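PDB 1JMX: amine Dehydrogenase from Pseudomonas putida, which probably catalyses the oxidative deamination of primary amines within a three-chain, heme c-containing assembly, to which this chain contributes a beta-propeller. Local coordinates for residues G10-I15 / F302-D307; L318-P323 / K328-K333. All coordinates share one frame; numbering follows the deposited sequence.

Interaction 1 (G10-I15 / F302-D307)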
loop_
_atom_site.group_PDB
_atom_site.type_symbol
_atom_site.label_atom_id
_atom_site.label_comp_id
_atom_site.label_asym_id
_atom_site.label_seq_id
_atom_site.Cartn_x
_atom_site.Cartn_y
_atom_site.Cartn_z
ATOM N N GLY B 10 -15.179 -45.336 -3.902
ATOM C CA GLY B 10 -13.879 -45.809 -4.340
ATOM C C GLY B 10 -13.163 -44.834 -5.265
ATOM O O GLY B 10 -11.952 -44.933 -5.455
ATOM N N HIS B 11 -13.913 -43.913 -5.866
ATOM C CA HIS B 11 -13.342 -42.915 -6.766
ATOM C C HIS B 11 -12.709 -41.766 -6.019
ATOM O O HIS B 11 -13.245 -41.292 -5.023
ATOM C CB HIS B 11 -14.407 -42.337 -7.686
ATOM C CG HIS B 11 -14.773 -43.232 -8.819
ATOM N ND1 HIS B 11 -15.193 -42.751 -10.037
ATOM C CD2 HIS B 11 -14.810 -44.579 -8.910
ATOM C CE1 HIS B 11 -15.481 -43.762 -10.832
ATOM N NE2 HIS B 11 -15.258 -44.883 -10.170
ATOM N N GLU B 12 -11.596 -41.284 -6.557
ATOM C CA GLU B 12 -10.877 -40.166 -5.970
ATOM C C GLU B 12 -11.441 -38.845 -6.482
ATOM O O GLU B 12 -11.771 -38.719 -7.656
ATOM C CB GLU B 12 -9.398 -40.276 -6.297
ATOM C CG GLU B 12 -8.541 -39.264 -5.576
ATOM C CD GLU B 12 -7.108 -39.707 -5.496
ATOM O OE1 GLU B 12 -6.675 -40.484 -6.371
ATOM O OE2 GLU B 12 -6.426 -39.302 -4.540
ATOM N N TYR B 13 -11.556 -37.866 -5.594
ATOM C CA TYR B 13 -12.098 -36.566 -5.957
ATOM C C TYR B 13 -11.330 -35.442 -5.303
ATOM O O TYR B 13 -10.582 -35.656 -4.348
ATOM C CB TYR B 13 -13.566 -36.464 -5.551
ATOM C CG TYR B 13 -14.476 -37.402 -6.307
ATOM C CD1 TYR B 13 -14.943 -38.583 -5.718
ATOM C CD2 TYR B 13 -14.877 -37.108 -7.606
ATOM C CE1 TYR B 13 -15.790 -39.440 -6.410
ATOM C CE2 TYR B 13 -15.722 -37.958 -8.304
ATOM C CZ TYR B 13 -16.176 -39.122 -7.701
ATOM O OH TYR B 13 -17.017 -39.950 -8.402
ATOM N N MET B 14 -11.535 -34.237 -5.823
ATOM C CA MET B 14 -10.878 -33.046 -5.308
ATOM C C MET B 14 -11.848 -31.884 -5.305
ATOM O O MET B 14 -12.547 -31.650 -6.287
ATOM C CB MET B 14 -9.677 -32.672 -6.177
ATOM C CG MET B 14 -9.034 -31.332 -5.811
ATOM S SD MET B 14 -7.758 -30.823 -6.991
ATOM C CE MET B 14 -6.369 -31.558 -6.237
ATOM N N ILE B 15 -11.923 -31.177 -4.186
ATOM C CA ILE B 15 -12.795 -30.022 -4.123
ATOM C C ILE B 15 -11.973 -28.747 -4.126
ATOM O O ILE B 15 -10.875 -28.692 -3.567
ATOM C CB ILE B 15 -13.717 -30.019 -2.898
ATOM C CG1 ILE B 15 -12.904 -30.044 -1.602
ATOM C CG2 ILE B 15 -14.696 -31.163 -2.989
ATOM C CD1 ILE B 15 -13.741 -29.730 -0.367
ATOM N N PHE B 302 -1.486 -33.042 -3.632
ATOM C CA PHE B 302 -1.045 -34.341 -4.134
ATOM C C PHE B 302 -2.230 -35.306 -4.122
ATOM O O PHE B 302 -3.065 -35.254 -3.214
ATOM C CB PHE B 302 0.018 -34.932 -3.200
ATOM C CG PHE B 302 1.434 -34.659 -3.612
ATOM C CD1 PHE B 302 2.253 -33.847 -2.832
ATOM C CD2 PHE B 302 1.974 -35.266 -4.744
ATOM C CE1 PHE B 302 3.584 -33.650 -3.165
ATOM C CE2 PHE B 302 3.303 -35.074 -5.085
ATOM C CZ PHE B 302 4.110 -34.266 -4.291
ATOM N N ASP B 303 -2.332 -36.167 -5.130
ATOM C CA ASP B 303 -3.396 -37.154 -5.094
ATOM C C ASP B 303 -2.926 -38.247 -4.111
ATOM O O ASP B 303 -1.810 -38.169 -3.587
ATOM C CB ASP B 303 -3.774 -37.687 -6.494
ATOM C CG ASP B 303 -2.664 -38.476 -7.182
ATOM O OD1 ASP B 303 -2.921 -38.952 -8.304
ATOM O OD2 ASP B 303 -1.556 -38.637 -6.640
ATOM N N LYS B 304 -3.759 -39.257 -3.875
ATOM C CA LYS B 304 -3.447 -40.318 -2.915
ATOM C C LYS B 304 -2.112 -41.025 -3.091
ATOM O O LYS B 304 -1.357 -41.171 -2.128
ATOM C CB LYS B 304 -4.580 -41.342 -2.862
ATOM C CG LYS B 304 -5.235 -41.470 -1.491
ATOM C CD LYS B 304 -5.873 -40.151 -1.027
ATOM C CE LYS B 304 -6.538 -40.310 0.335
ATOM N NZ LYS B 304 -7.157 -39.044 0.780
ATOM N N LYS B 305 -1.819 -41.449 -4.316
ATOM C CA LYS B 305 -0.567 -42.148 -4.599
ATOM C C LYS B 305 0.631 -41.229 -4.798
ATOM O O LYS B 305 1.770 -41.649 -4.607
ATOM C CB LYS B 305 -0.722 -43.074 -5.809
ATOM C CG LYS B 305 -1.524 -44.346 -5.523
ATOM C CD LYS B 305 -1.684 -45.195 -6.784
ATOM C CE LYS B 305 -0.323 -45.592 -7.383
ATOM N NZ LYS B 305 -0.447 -46.261 -8.723
ATOM N N GLY B 306 0.374 -39.964 -5.119
ATOM C CA GLY B 306 1.466 -39.036 -5.342
ATOM C C GLY B 306 1.967 -39.096 -6.778
ATOM O O GLY B 306 3.134 -38.795 -7.038
ATOM N N ASP B 307 1.095 -39.538 -7.692
ATOM C CA ASP B 307 1.395 -39.633 -9.125
ATOM C C ASP B 307 1.112 -38.292 -9.817
ATOM O O ASP B 307 1.537 -38.072 -10.957
ATOM C CB ASP B 307 0.505 -40.678 -9.807
ATOM C CG ASP B 307 0.626 -42.055 -9.203
ATOM O OD1 ASP B 307 1.741 -42.465 -8.802
ATOM O OD2 ASP B 307 -0.416 -42.747 -9.162
HETATM O O HOH W 1 -4.185 -41.646 -6.365
#

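Interaction 2 (L318-P323 / K328-K333)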
loop_
_atom_site.group_PDB
_atom_site.type_symbol
_atom_site.label_atom_id
_atom_site.label_comp_id
_atom_site.label_asym_id
_atom_site.label_seq_id
_atom_site.Cartn_x
_atom_site.Cartn_y
_atom_site.Cartn_z
ATOM N N LEU B 318 -6.388 -25.203 -12.706
ATOM C CA LEU B 318 -5.536 -26.113 -11.952
ATOM C C LEU B 318 -4.451 -26.593 -12.909
ATOM O O LEU B 318 -4.740 -26.972 -14.042
ATOM C CB LEU B 318 -6.294 -27.366 -11.487
ATOM C CG LEU B 318 -7.433 -27.405 -10.467
ATOM C CD1 LEU B 318 -7.022 -26.725 -9.181
ATOM C CD2 LEU B 318 -8.651 -26.771 -11.063
ATOM N N ALA B 319 -3.201 -26.539 -12.478
ATOM C CA ALA B 319 -2.126 -27.043 -13.312
ATOM C C ALA B 319 -1.901 -28.461 -12.801
ATOM O O ALA B 319 -1.944 -28.697 -11.594
ATOM C CB ALA B 319 -0.862 -26.204 -13.141
ATOM N N VAL B 320 -1.769 -29.423 -13.707
ATOM C CA VAL B 320 -1.529 -30.804 -13.302
ATOM C C VAL B 320 -0.100 -31.123 -13.701
ATOM O O VAL B 320 0.270 -30.977 -14.860
ATOM C CB VAL B 320 -2.489 -31.810 -13.977
ATOM C CG1 VAL B 320 -2.250 -33.205 -13.417
ATOM C CG2 VAL B 320 -3.932 -31.402 -13.749
ATOM N N PHE B 321 0.698 -31.529 -12.721
ATOM C CA PHE B 321 2.095 -31.857 -12.928
ATOM C C PHE B 321 2.430 -33.307 -12.650
ATOM O O PHE B 321 1.752 -33.991 -11.880
ATOM C CB PHE B 321 2.977 -31.010 -12.008
ATOM C CG PHE B 321 3.346 -29.679 -12.573
ATOM C CD1 PHE B 321 2.401 -28.669 -12.691
ATOM C CD2 PHE B 321 4.658 -29.427 -12.977
ATOM C CE1 PHE B 321 2.755 -27.423 -13.205
ATOM C CE2 PHE B 321 5.022 -28.181 -13.495
ATOM C CZ PHE B 321 4.072 -27.182 -13.608
ATOM N N ASN B 322 3.478 -33.774 -13.319
ATOM C CA ASN B 322 4.000 -35.110 -13.102
ATOM C C ASN B 322 5.054 -34.747 -12.078
ATOM O O ASN B 322 5.941 -33.948 -12.371
ATOM C CB ASN B 322 4.673 -35.646 -14.362
ATOM C CG ASN B 322 5.299 -37.010 -14.149
ATOM O OD1 ASN B 322 6.199 -37.173 -13.331
ATOM N ND2 ASN B 322 4.817 -37.997 -14.885
ATOM N N PRO B 323 4.950 -35.277 -10.851
ATOM C CA PRO B 323 5.943 -34.944 -9.827
ATOM C C PRO B 323 7.370 -35.454 -10.080
ATOM O O PRO B 323 8.333 -34.869 -9.585
ATOM C CB PRO B 323 5.325 -35.526 -8.556
ATOM C CG PRO B 323 4.587 -36.703 -9.060
ATOM C CD PRO B 323 3.930 -36.193 -10.316
ATOM N N LYS B 328 4.345 -29.874 -16.423
ATOM C CA LYS B 328 2.911 -29.732 -16.537
ATOM C C LYS B 328 2.344 -30.645 -17.606
ATOM O O LYS B 328 2.715 -30.557 -18.775
ATOM C CB LYS B 328 2.537 -28.285 -16.841
ATOM C CG LYS B 328 1.075 -27.975 -16.563
ATOM C CD LYS B 328 0.667 -26.637 -17.118
ATOM C CE LYS B 328 0.688 -26.671 -18.626
ATOM N NZ LYS B 328 0.251 -25.374 -19.201
ATOM N N VAL B 329 1.476 -31.553 -17.168
ATOM C CA VAL B 329 0.797 -32.510 -18.033
ATOM C C VAL B 329 -0.418 -31.845 -18.671
ATOM O O VAL B 329 -0.657 -32.009 -19.869
ATOM C CB VAL B 329 0.353 -33.774 -17.236
ATOM C CG1 VAL B 329 -0.442 -34.721 -18.129
ATOM C CG2 VAL B 329 1.576 -34.490 -16.662
ATOM N N LYS B 330 -1.192 -31.107 -17.877
ATOM C CA LYS B 330 -2.364 -30.417 -18.409
ATOM C C LYS B 330 -2.922 -29.372 -17.464
ATOM O O LYS B 330 -2.357 -29.126 -16.406
ATOM C CB LYS B 330 -3.465 -31.406 -18.817
ATOM C CG LYS B 330 -3.971 -32.303 -17.712
ATOM C CD LYS B 330 -5.043 -33.256 -18.228
ATOM C CE LYS B 330 -6.316 -32.502 -18.620
ATOM N NZ LYS B 330 -7.502 -33.413 -18.824
ATOM N N ASN B 331 -4.001 -28.722 -17.888
ATOM C CA ASN B 331 -4.662 -27.700 -17.094
ATOM C C ASN B 331 -6.143 -27.979 -17.060
ATOM O O ASN B 331 -6.746 -28.298 -18.088
ATOM C CB ASN B 331 -4.469 -26.301 -17.694
ATOM C CG ASN B 331 -3.060 -25.806 -17.564
ATOM O OD1 ASN B 331 -2.270 -25.899 -18.503
ATOM N ND2 ASN B 331 -2.724 -25.286 -16.389
ATOM N N ILE B 332 -6.720 -27.863 -15.870
ATOM C CA ILE B 332 -8.148 -28.050 -15.683
ATOM C C ILE B 332 -8.697 -26.635 -15.563
ATOM O O ILE B 332 -8.320 -25.892 -14.656
ATOM C CB ILE B 332 -8.455 -28.840 -14.380
ATOM C CG1 ILE B 332 -7.853 -30.247 -14.460
ATOM C CG2 ILE B 332 -9.969 -28.913 -14.138
ATOM C CD1 ILE B 332 -7.951 -31.022 -13.174
ATOM N N LYS B 333 -9.514 -26.235 -16.530
ATOM C CA LYS B 333 -10.115 -24.907 -16.513
ATOM C C LYS B 333 -11.426 -24.990 -15.733
ATOM O O LYS B 333 -12.315 -25.762 -16.088
ATOM C CB LYS B 333 -10.355 -24.415 -17.947
ATOM C CG LYS B 333 -11.093 -23.076 -18.079
ATOM C CD LYS B 333 -10.287 -21.901 -17.544
ATOM C CE LYS B 333 -8.973 -21.700 -18.311
ATOM N NZ LYS B 333 -8.179 -20.536 -17.790
#

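Interaction 1 (G10-I15 / F302-D307)
Glu12 reaches Lys304 on a drawn-out side chain: CG stands anti to the backbone N (chi1 -172°) and the chain runs extended from there, which carries OE2 across to the Lys304 amide. Asp303 is set the other way, its CG between its own backbone N and carbonyl carbon (chi1 65°), which folds its carboxylate back over the turn that follows. Glu12 OE2 accepts the backbone N-H of Lys304 with OE2 to N at 2.7 Å, on the lone pair that faces the sister oxygen and at 156° at the hydrogen. The same OE2 lies 3.2 Å from Lys304 CB, while the lysine chain bends at chi2 and carries its amine away. A water bridges the other oxygen to the next amide, donating to Glu12 OE1 at 2.7 Å and accepting from Lys305 N at 3.1 Å, so one carboxylate grips two successive amides, one directly and one through water. In the seven-bladed propeller, this joins strand 12-18 of the closing blade, which pairs with C-terminal strand 345-348, to the loop between strands 299-302 and 309-312 of the preceding blade. Asp303 shapes that loop as an Asx motif: Asp303 OD2 accepts from Gly306 N at 2.8 Å, nearly along the C-O axis, and Asp303 OD2 accepts from Asp307 N at 3.0 Å on its syn lone pair. The planes of the Glu12 and Asp303 carboxylates are nearly parallel, with Glu12 OE1 and Asp303 OD1 4.5 Å apart; their mutual repulsion is probably eased by the amide hydrogens each collects. Glu12 OE2 also lies 3.7 Å from Asp303 CB, and the Glu12 side chain touches Val346 of strand 345-348.

Interaction 2 (L318-P323 / K328-K333)
The antiparallel hairpin of strands 317-322 and 327-333 forms the outer half of a propeller blade; its hydrogen-bonded pairs are Leu318 with Ile332 and Val320 with Lys330. Leu318 and Ile332 exchange two backbone bonds, each 2.8 Å from N to O. Val320 N gives its hydrogen to Lys330 O, but its carbonyl meets a classic beta bulge: Val329 N approaches Val320 O at 2.7 Å, and Lys330 N adds a weak second bond. Beyond the bulge the register slips by one, setting Phe321 opposite Lys328. This pairing puts Lys328 CB over the Phe321 ring in a CH-pi contact, 3.9 Å from the centroid and 21° off the normal. A chi1 of -163° turns Lys328 CG away from the backbone N, 3.8 Å from Phe321 CE1. Lys328 N lies over the ring near the rim, 3.4 Å from Phe321 CE2, while Ala319 CB meets the edge in plane. Were Phe321 replaced by an alanine, Lys328 N and CB would probably lose the aromatic face they rest on, and a gap would open beside Ala319 CB. The lysine then runs along its own strand, bending at chi3, until NZ donates to Asn331 OD1 at 2.7 Å on a lone pair; Asp294 forms a salt bridge with the same amine. On the face of Leu318, Val320 and Ile332, Leu318 CB packs on Ile332 CB at 3.9 Å, and Val320 CG2 meets Ile332 CD1. Lys328 thus spends its aliphatic root on an aromatic face and its charge on an amide oxygen and a carboxylate, which probably restricts its rotation.

From the N terminus, residues 10-15 enter first, and their partner 302-307 arrives only after 286 further residues; interaction 1 therefore closes a loop spanning most of the propeller ring. Strand 309-312 follows, and interaction 2 then closes a local hairpin with four residues between its segments. The two are in series, neither nested nor crossed. Interaction 1 ties neighbouring blades together, whereas interaction 2 joins the two outer strands of the last complete blade before the C-terminal strand 345-348. Their centres lie about 14 Å apart, and they meet where Pro323 packs on Gly306, Asp307 and the Phe302 ring.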